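ThiJ/PfpI family protein (Francisella tularensis subsp. novicida, PDB 4P5P) is a virulence factor of the DJ-1/PfpI family, Hsp31-like branch, described as a cysteine protease, and may have glyoxalase III activity. Local coordinates at residues M6-H11 with S26-P31; D43-M48 with N81-R86; K153-F158 with A183-S188. One frame throughout, in Å; residues are numbered along the deposited sequence.

Interaction 1 (M6-H11 with S26-P31); sequences MVTTSH and SELTHP
Met6 reaches from the strand to the helix with its terminal methyl, and Leu28 meets it with one branch. In Met6, CG lies anti to the carbonyl carbon (chi1 -66°) and the chain runs extended to SD, then bends at chi3 (71°), which turns CE back against the helix. There CE touches Leu28 CD1 at 3.7 Å and Leu28 O at 3.6 Å, and it comes within 4.1 Å of Pro31 CB, so one methyl is lodged between a leucine branch, a proline ring and helix backbone. Met6 SD lies 4.0 Å from the same Leu28 CD1, and the two side chains cross obliquely. Strand 2-8 and helix 26-35 open a beta-alpha-beta unit that strand 40-46 completes, within the flavodoxin-like alpha/beta/alpha sandwich of the family; the axes of 6-8 and 26-31 run nearly antiparallel, 9.7 Å apart at their closest. The other branch of Leu28 makes a looser contact, CD2 to Thr8 CG2 at 4.3 Å. The hydroxyl of Thr8 turns to its own strand end instead, where OG1 donates to Thr9 O at 3.0 Å from above the carbonyl plane. Just beyond the strand, Thr9 OG1 accepts from His11 N in an ST turn and is also bonded to Asp107. Leu28 also touches Ile44 of strand 40-46 and Phe69 of helix 64-71.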
# COMPACT_ATOMS: atom_id res chain seq x y z
N MET A 6 -5.68 4.16 5.50
CA MET A 6 -4.48 3.39 5.20
C MET A 6 -4.79 1.92 5.44
O MET A 6 -5.42 1.57 6.45
CB MET A 6 -3.29 3.86 6.06
CG MET A 6 -2.85 5.28 5.76
SD MET A 6 -1.27 5.70 6.53
CE MET A 6 -0.14 4.73 5.55
N VAL A 7 -4.37 1.08 4.50
CA VAL A 7 -4.69 -0.33 4.45
C VAL A 7 -3.44 -1.20 4.45
O VAL A 7 -2.53 -1.00 3.64
CB VAL A 7 -5.52 -0.67 3.19
CG1 VAL A 7 -5.91 -2.13 3.15
CG2 VAL A 7 -6.77 0.19 3.11
N THR A 8 -3.41 -2.19 5.34
CA THR A 8 -2.30 -3.13 5.41
C THR A 8 -2.73 -4.54 5.09
O THR A 8 -3.91 -4.89 5.20
CB THR A 8 -1.65 -3.20 6.80
OG1 THR A 8 -2.49 -3.99 7.67
CG2 THR A 8 -1.44 -1.82 7.39
N THR A 9 -1.74 -5.34 4.70
CA THR A 9 -1.91 -6.78 4.60
C THR A 9 -2.22 -7.42 5.96
O THR A 9 -1.92 -6.84 7.01
CB THR A 9 -0.62 -7.42 4.02
OG1 THR A 9 -0.84 -8.81 3.75
CG2 THR A 9 0.54 -7.28 4.99
N SER A 10 -2.81 -8.62 5.90
CA SER A 10 -3.01 -9.49 7.06
C SER A 10 -2.26 -10.82 6.90
O SER A 10 -2.33 -11.70 7.77
CB SER A 10 -4.51 -9.76 7.27
OG SER A 10 -5.16 -8.58 7.73
N HIS A 11 -1.57 -10.97 5.77
CA HIS A 11 -0.92 -12.23 5.42
C HIS A 11 0.49 -12.35 5.97
O HIS A 11 1.35 -11.52 5.66
CB HIS A 11 -0.88 -12.39 3.91
CG HIS A 11 -0.53 -13.78 3.48
ND1 HIS A 11 -1.47 -14.77 3.33
CD2 HIS A 11 0.66 -14.35 3.18
CE1 HIS A 11 -0.88 -15.89 2.95
NE2 HIS A 11 0.42 -15.66 2.87
N SER A 26 7.68 0.64 7.92
CA SER A 26 7.87 2.06 7.63
C SER A 26 6.98 2.57 6.50
O SER A 26 6.81 3.77 6.37
CB SER A 26 9.34 2.35 7.30
OG SER A 26 9.77 1.66 6.14
N GLU A 27 6.41 1.68 5.68
CA GLU A 27 5.48 2.12 4.65
C GLU A 27 4.11 2.45 5.21
O GLU A 27 3.29 3.06 4.51
CB GLU A 27 5.38 1.05 3.56
CG GLU A 27 6.69 1.01 2.76
CD GLU A 27 6.80 -0.12 1.78
OE1 GLU A 27 7.89 -0.25 1.18
OE2 GLU A 27 5.84 -0.86 1.59
N LEU A 28 3.87 2.05 6.46
CA LEU A 28 2.74 2.54 7.23
C LEU A 28 3.16 3.77 8.03
O LEU A 28 2.52 4.81 7.95
CB LEU A 28 2.20 1.44 8.17
CG LEU A 28 1.10 1.87 9.15
CD1 LEU A 28 -0.15 2.39 8.42
CD2 LEU A 28 0.72 0.72 10.06
N THR A 29 4.25 3.66 8.79
CA THR A 29 4.53 4.69 9.79
C THR A 29 5.10 5.97 9.18
O THR A 29 4.78 7.05 9.65
CB THR A 29 5.50 4.17 10.87
OG1 THR A 29 6.81 4.01 10.32
CG2 THR A 29 5.03 2.85 11.41
N HIS A 30 5.91 5.88 8.13
CA HIS A 30 6.49 7.11 7.60
C HIS A 30 5.43 7.95 6.88
O HIS A 30 5.33 9.14 7.14
CB HIS A 30 7.70 6.81 6.69
CG HIS A 30 8.89 6.31 7.45
ND1 HIS A 30 10.18 6.41 6.97
CD2 HIS A 30 9.00 5.73 8.67
CE1 HIS A 30 11.02 5.89 7.85
NE2 HIS A 30 10.33 5.47 8.89
N PRO A 31 4.58 7.33 6.04
CA PRO A 31 3.50 8.17 5.49
C PRO A 31 2.49 8.63 6.55
O PRO A 31 1.96 9.74 6.45
CB PRO A 31 2.85 7.25 4.44
CG PRO A 31 3.91 6.26 4.11
CD PRO A 31 4.63 6.02 5.39

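Interaction 2 (D43-M48 with N81-R86); sequences DIVSIM and NSTSLR
Ser46 and Ser82 each hold OG between the backbone N and the carbonyl carbon (chi1 68° and 71°), and the two hydroxyls meet 2.7 Å apart, Ser46 OG to Ser82 OG. Ser84 takes another rotamer, OG anti to its backbone N (chi1 171°), and so reaches past the end of the neighbouring strand to donate to Ile47 O at 2.8 Å, from above the carbonyl plane. That same Ser84 OG accepts from Arg86 N in an ST turn, and it sits over the centre of one face of the Arg86 guanidinium. In one of its two conformers, and so only tentatively, Met48 SD lies in the plane of that group, at its edge, 3.6 Å from Arg86 NH2. The backbones join as a short parallel pair: Ser46 N donates to Thr83 O at 3.0 Å, and Leu85 N to Ser46 O at 2.8 Å, which also receives a CA-H...O contact from Ser84. One step earlier a water carries the pairing on, donating to Ile44 O and accepting from Thr83 N. Apolar groups pack as well: Val45 CG2 touches Leu85 CD1 at 3.9 Å, the two side chains crossing at about a right angle, while Ile47 CD1 approaches Leu85 CD2 at 4.2 Å. Ser82 OG is also bonded to Gly50 O, tying the serine pair to the chain that follows strand 40-46. The weakly bonded strand 83-84 is an outermost strand of the seven-stranded sheet, added beside strand 40-46, which has strand 2-8 as its other neighbour; Leu85 also touches Leu5 of that strand and Ile114 and Lys117 of helix 112-123.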
# COMPACT_ATOMS: atom_id res chain seq x y z
N ASP A 43 -7.09 6.94 9.47
CA ASP A 43 -7.56 5.69 10.06
C ASP A 43 -6.82 4.54 9.39
O ASP A 43 -6.52 4.60 8.22
CB ASP A 43 -9.07 5.52 9.89
CG ASP A 43 -9.86 6.58 10.64
OD1 ASP A 43 -9.36 7.11 11.66
OD2 ASP A 43 -11.01 6.85 10.24
N ILE A 44 -6.53 3.50 10.17
CA ILE A 44 -5.79 2.35 9.69
C ILE A 44 -6.65 1.10 9.79
O ILE A 44 -7.31 0.88 10.81
CB ILE A 44 -4.50 2.16 10.53
CG1 ILE A 44 -3.59 3.38 10.37
CG2 ILE A 44 -3.76 0.89 10.12
CD1 ILE A 44 -2.48 3.45 11.40
N VAL A 45 -6.63 0.29 8.74
CA VAL A 45 -7.28 -1.01 8.73
C VAL A 45 -6.37 -2.05 8.10
O VAL A 45 -5.42 -1.72 7.39
CB VAL A 45 -8.61 -1.01 7.96
CG1 VAL A 45 -9.60 -0.07 8.63
CG2 VAL A 45 -8.40 -0.64 6.50
N SER A 46 -6.67 -3.32 8.37
CA SER A 46 -6.03 -4.42 7.68
C SER A 46 -7.07 -5.21 6.92
O SER A 46 -8.26 -5.00 7.08
CB SER A 46 -5.29 -5.33 8.65
OG SER A 46 -6.20 -6.02 9.51
N ILE A 47 -6.62 -6.12 6.08
CA ILE A 47 -7.55 -6.94 5.31
C ILE A 47 -8.48 -7.73 6.23
O ILE A 47 -9.69 -7.72 6.05
CB ILE A 47 -6.79 -7.89 4.39
CG1 ILE A 47 -6.04 -7.10 3.31
CG2 ILE A 47 -7.74 -8.88 3.73
CD1 ILE A 47 -6.93 -6.23 2.39
N MET A 48 -7.92 -8.42 7.22
CA MET A 48 -8.71 -9.37 8.01
C MET A 48 -9.12 -8.79 9.36
O MET A 48 -9.99 -9.34 10.03
CB MET A 48 -7.93 -10.66 8.22
CG MET A 48 -7.76 -11.53 6.98
SD MET A 48 -9.30 -12.16 6.27
CE MET A 48 -10.08 -12.89 7.70
N ASN A 81 -5.23 -5.14 17.41
CA ASN A 81 -6.69 -5.28 17.29
C ASN A 81 -7.21 -4.37 16.19
O ASN A 81 -8.05 -3.51 16.42
CB ASN A 81 -7.38 -4.94 18.62
CG ASN A 81 -7.19 -6.01 19.67
OD1 ASN A 81 -7.47 -7.19 19.44
ND2 ASN A 81 -6.72 -5.60 20.84
N SER A 82 -6.71 -4.55 14.98
CA SER A 82 -7.12 -3.69 13.89
C SER A 82 -8.54 -3.97 13.42
O SER A 82 -9.05 -5.09 13.51
CB SER A 82 -6.15 -3.82 12.70
OG SER A 82 -6.26 -5.05 12.04
N THR A 83 -9.16 -2.91 12.92
CA THR A 83 -10.41 -3.02 12.19
C THR A 83 -10.15 -3.60 10.80
O THR A 83 -9.12 -3.31 10.17
CB THR A 83 -11.07 -1.64 12.10
OG1 THR A 83 -11.30 -1.14 13.42
CG2 THR A 83 -12.38 -1.71 11.34
N SER A 84 -11.06 -4.44 10.32
CA SER A 84 -10.98 -4.98 8.97
C SER A 84 -11.49 -3.96 7.94
O SER A 84 -12.43 -3.20 8.20
CB SER A 84 -11.80 -6.27 8.85
OG SER A 84 -11.90 -6.67 7.48
N LEU A 85 -10.88 -3.98 6.76
CA LEU A 85 -11.34 -3.20 5.62
C LEU A 85 -12.84 -3.42 5.35
O LEU A 85 -13.54 -2.49 4.96
CB LEU A 85 -10.52 -3.57 4.39
CG LEU A 85 -10.82 -2.82 3.10
CD1 LEU A 85 -10.47 -1.35 3.22
CD2 LEU A 85 -10.08 -3.47 1.93
N ARG A 86 -13.33 -4.63 5.56
CA ARG A 86 -14.73 -4.91 5.25
C ARG A 86 -15.68 -4.11 6.13
O ARG A 86 -16.86 -4.00 5.80
CB ARG A 86 -15.04 -6.40 5.40
CG ARG A 86 -15.18 -6.87 6.83
CD ARG A 86 -15.42 -8.39 6.91
NE ARG A 86 -14.24 -9.14 6.51
CZ ARG A 86 -13.27 -9.56 7.32
NH1 ARG A 86 -13.32 -9.37 8.64
NH2 ARG A 86 -12.25 -10.21 6.80
O HOH W 1 -7.72 -0.45 13.04

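Interaction 3 (K153-F158 with A183-S188); sequences KEVTGF and AGAKYS
Tyr187 and Gly157 meet through the phenol, whose OH donates to Gly157 O at 2.8 Å; that oxygen lies in the plane of the ring, at its edge, while the donor stands above the carbonyl plane. CG of Tyr187 is anti to the backbone N (chi1 -179°), and CE2 of the ring comes to 3.6 Å from Gly157 N. Next to it Thr156 OG1 donates to Ser188 O at 2.7 Å, in the carbonyl plane. Between these residues and Lys153 the backbones form a two-stranded parallel ladder: Lys186 N to Lys153 O, Val155 N to Lys186 O at 3.0 Å, and Ser188 N to Val155 O. Val155 CG2 packs on Ala185 CB at 3.7 Å. Further out, Gly184 ends helix 176-182 in a Schellman motif with positive phi, which turns the chain into strand 186-187, and Leu180 and Val181 of that helix touch the Tyr187 side chain. Thr156 N bonds to Thr205 OG1 and Glu154 forms a salt bridge with Lys198, fastening the ladder to strands 203-206 and 197-200, the latter outermost in the main sheet. With two side-chain hydroxyls donating to main-chain carbonyls, hydrogen bonding continues beyond the short strands, past the last backbone bond of the ladder.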
# COMPACT_ATOMS: atom_id res chain seq x y z
N LYS A 153 -2.33 4.04 -17.64
CA LYS A 153 -1.84 4.97 -16.63
C LYS A 153 -0.40 4.66 -16.26
O LYS A 153 0.02 3.50 -16.26
CB LYS A 153 -2.75 4.94 -15.40
CG LYS A 153 -4.13 5.52 -15.72
CD LYS A 153 -4.98 5.76 -14.50
CE LYS A 153 -6.29 6.45 -14.87
NZ LYS A 153 -7.10 5.67 -15.87
N GLU A 154 0.35 5.71 -15.96
CA GLU A 154 1.73 5.58 -15.54
C GLU A 154 1.79 5.18 -14.07
O GLU A 154 1.26 5.88 -13.21
CB GLU A 154 2.49 6.88 -15.77
CG GLU A 154 2.42 7.30 -17.22
CD GLU A 154 3.31 8.46 -17.56
OE1 GLU A 154 3.24 8.95 -18.71
OE2 GLU A 154 4.08 8.90 -16.67
N VAL A 155 2.40 4.03 -13.82
CA VAL A 155 2.55 3.49 -12.47
C VAL A 155 3.96 2.97 -12.25
O VAL A 155 4.74 2.76 -13.19
CB VAL A 155 1.55 2.33 -12.19
CG1 VAL A 155 0.12 2.74 -12.46
CG2 VAL A 155 1.91 1.08 -13.01
N THR A 156 4.30 2.79 -10.97
CA THR A 156 5.45 2.01 -10.58
C THR A 156 5.04 1.08 -9.45
O THR A 156 3.84 0.92 -9.17
CB THR A 156 6.63 2.93 -10.15
OG1 THR A 156 7.82 2.15 -9.96
CG2 THR A 156 6.31 3.71 -8.88
N GLY A 157 6.03 0.47 -8.81
CA GLY A 157 5.83 -0.54 -7.78
C GLY A 157 7.11 -1.34 -7.68
O GLY A 157 8.03 -1.12 -8.46
N PHE A 158 7.19 -2.26 -6.72
CA PHE A 158 8.41 -3.02 -6.47
C PHE A 158 8.89 -3.71 -7.75
O PHE A 158 8.14 -4.47 -8.37
CB PHE A 158 8.17 -4.03 -5.35
CG PHE A 158 9.41 -4.49 -4.63
CD1 PHE A 158 10.02 -3.69 -3.67
CD2 PHE A 158 9.96 -5.73 -4.89
CE1 PHE A 158 11.15 -4.13 -2.99
CE2 PHE A 158 11.07 -6.17 -4.22
CZ PHE A 158 11.67 -5.37 -3.27
N ALA A 183 -1.96 -5.82 -16.98
CA ALA A 183 -3.19 -5.08 -16.71
C ALA A 183 -3.38 -3.88 -17.64
O ALA A 183 -4.45 -3.26 -17.65
CB ALA A 183 -3.22 -4.63 -15.27
N GLY A 184 -2.34 -3.54 -18.39
CA GLY A 184 -2.40 -2.45 -19.34
C GLY A 184 -1.78 -1.15 -18.86
O GLY A 184 -1.83 -0.14 -19.55
N ALA A 185 -1.21 -1.17 -17.66
CA ALA A 185 -0.55 0.02 -17.14
C ALA A 185 0.79 0.26 -17.83
O ALA A 185 1.38 -0.66 -18.42
CB ALA A 185 -0.35 -0.09 -15.63
N LYS A 186 1.25 1.51 -17.75
CA LYS A 186 2.57 1.89 -18.24
C LYS A 186 3.51 1.86 -17.05
O LYS A 186 3.57 2.83 -16.29
CB LYS A 186 2.52 3.28 -18.88
CG LYS A 186 1.59 3.34 -20.08
CD LYS A 186 1.34 4.75 -20.56
CE LYS A 186 0.26 4.76 -21.64
NZ LYS A 186 -0.04 6.14 -22.11
N TYR A 187 4.21 0.74 -16.89
CA TYR A 187 5.11 0.53 -15.77
C TYR A 187 6.48 1.11 -16.03
O TYR A 187 7.05 0.94 -17.10
CB TYR A 187 5.27 -0.96 -15.45
CG TYR A 187 6.19 -1.18 -14.25
CD1 TYR A 187 7.56 -1.28 -14.42
CD2 TYR A 187 5.69 -1.22 -12.96
CE1 TYR A 187 8.40 -1.45 -13.35
CE2 TYR A 187 6.53 -1.40 -11.87
CZ TYR A 187 7.90 -1.50 -12.08
OH TYR A 187 8.79 -1.67 -11.05
N SER A 188 7.02 1.79 -15.02
CA SER A 188 8.42 2.21 -15.05
C SER A 188 9.02 2.12 -13.65
O SER A 188 8.29 2.02 -12.66
CB SER A 188 8.57 3.64 -15.58
OG SER A 188 8.03 4.59 -14.69

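In the fold
Interactions 1 and 2 share the main sheet, meeting where strands 2-8 and 40-46 run side by side: Met6 N bonds to Asp43 O, and Ser10 OG to Met48 N. Interaction 1 lies deepest, its touching residues all buried, and joins helix to strand by van der Waals packing, chiefly apolar. Interaction 2, at an outermost strand, mixes backbone pairing, serine hydroxyls and a water, with an exposed arginine and methionine. Interaction 3 belongs to a separate two-stranded sheet; it is only partly buried, depends mostly on hydrogen bonds, and lies across the chain's centre from interaction 2, their centres about 27 Å apart.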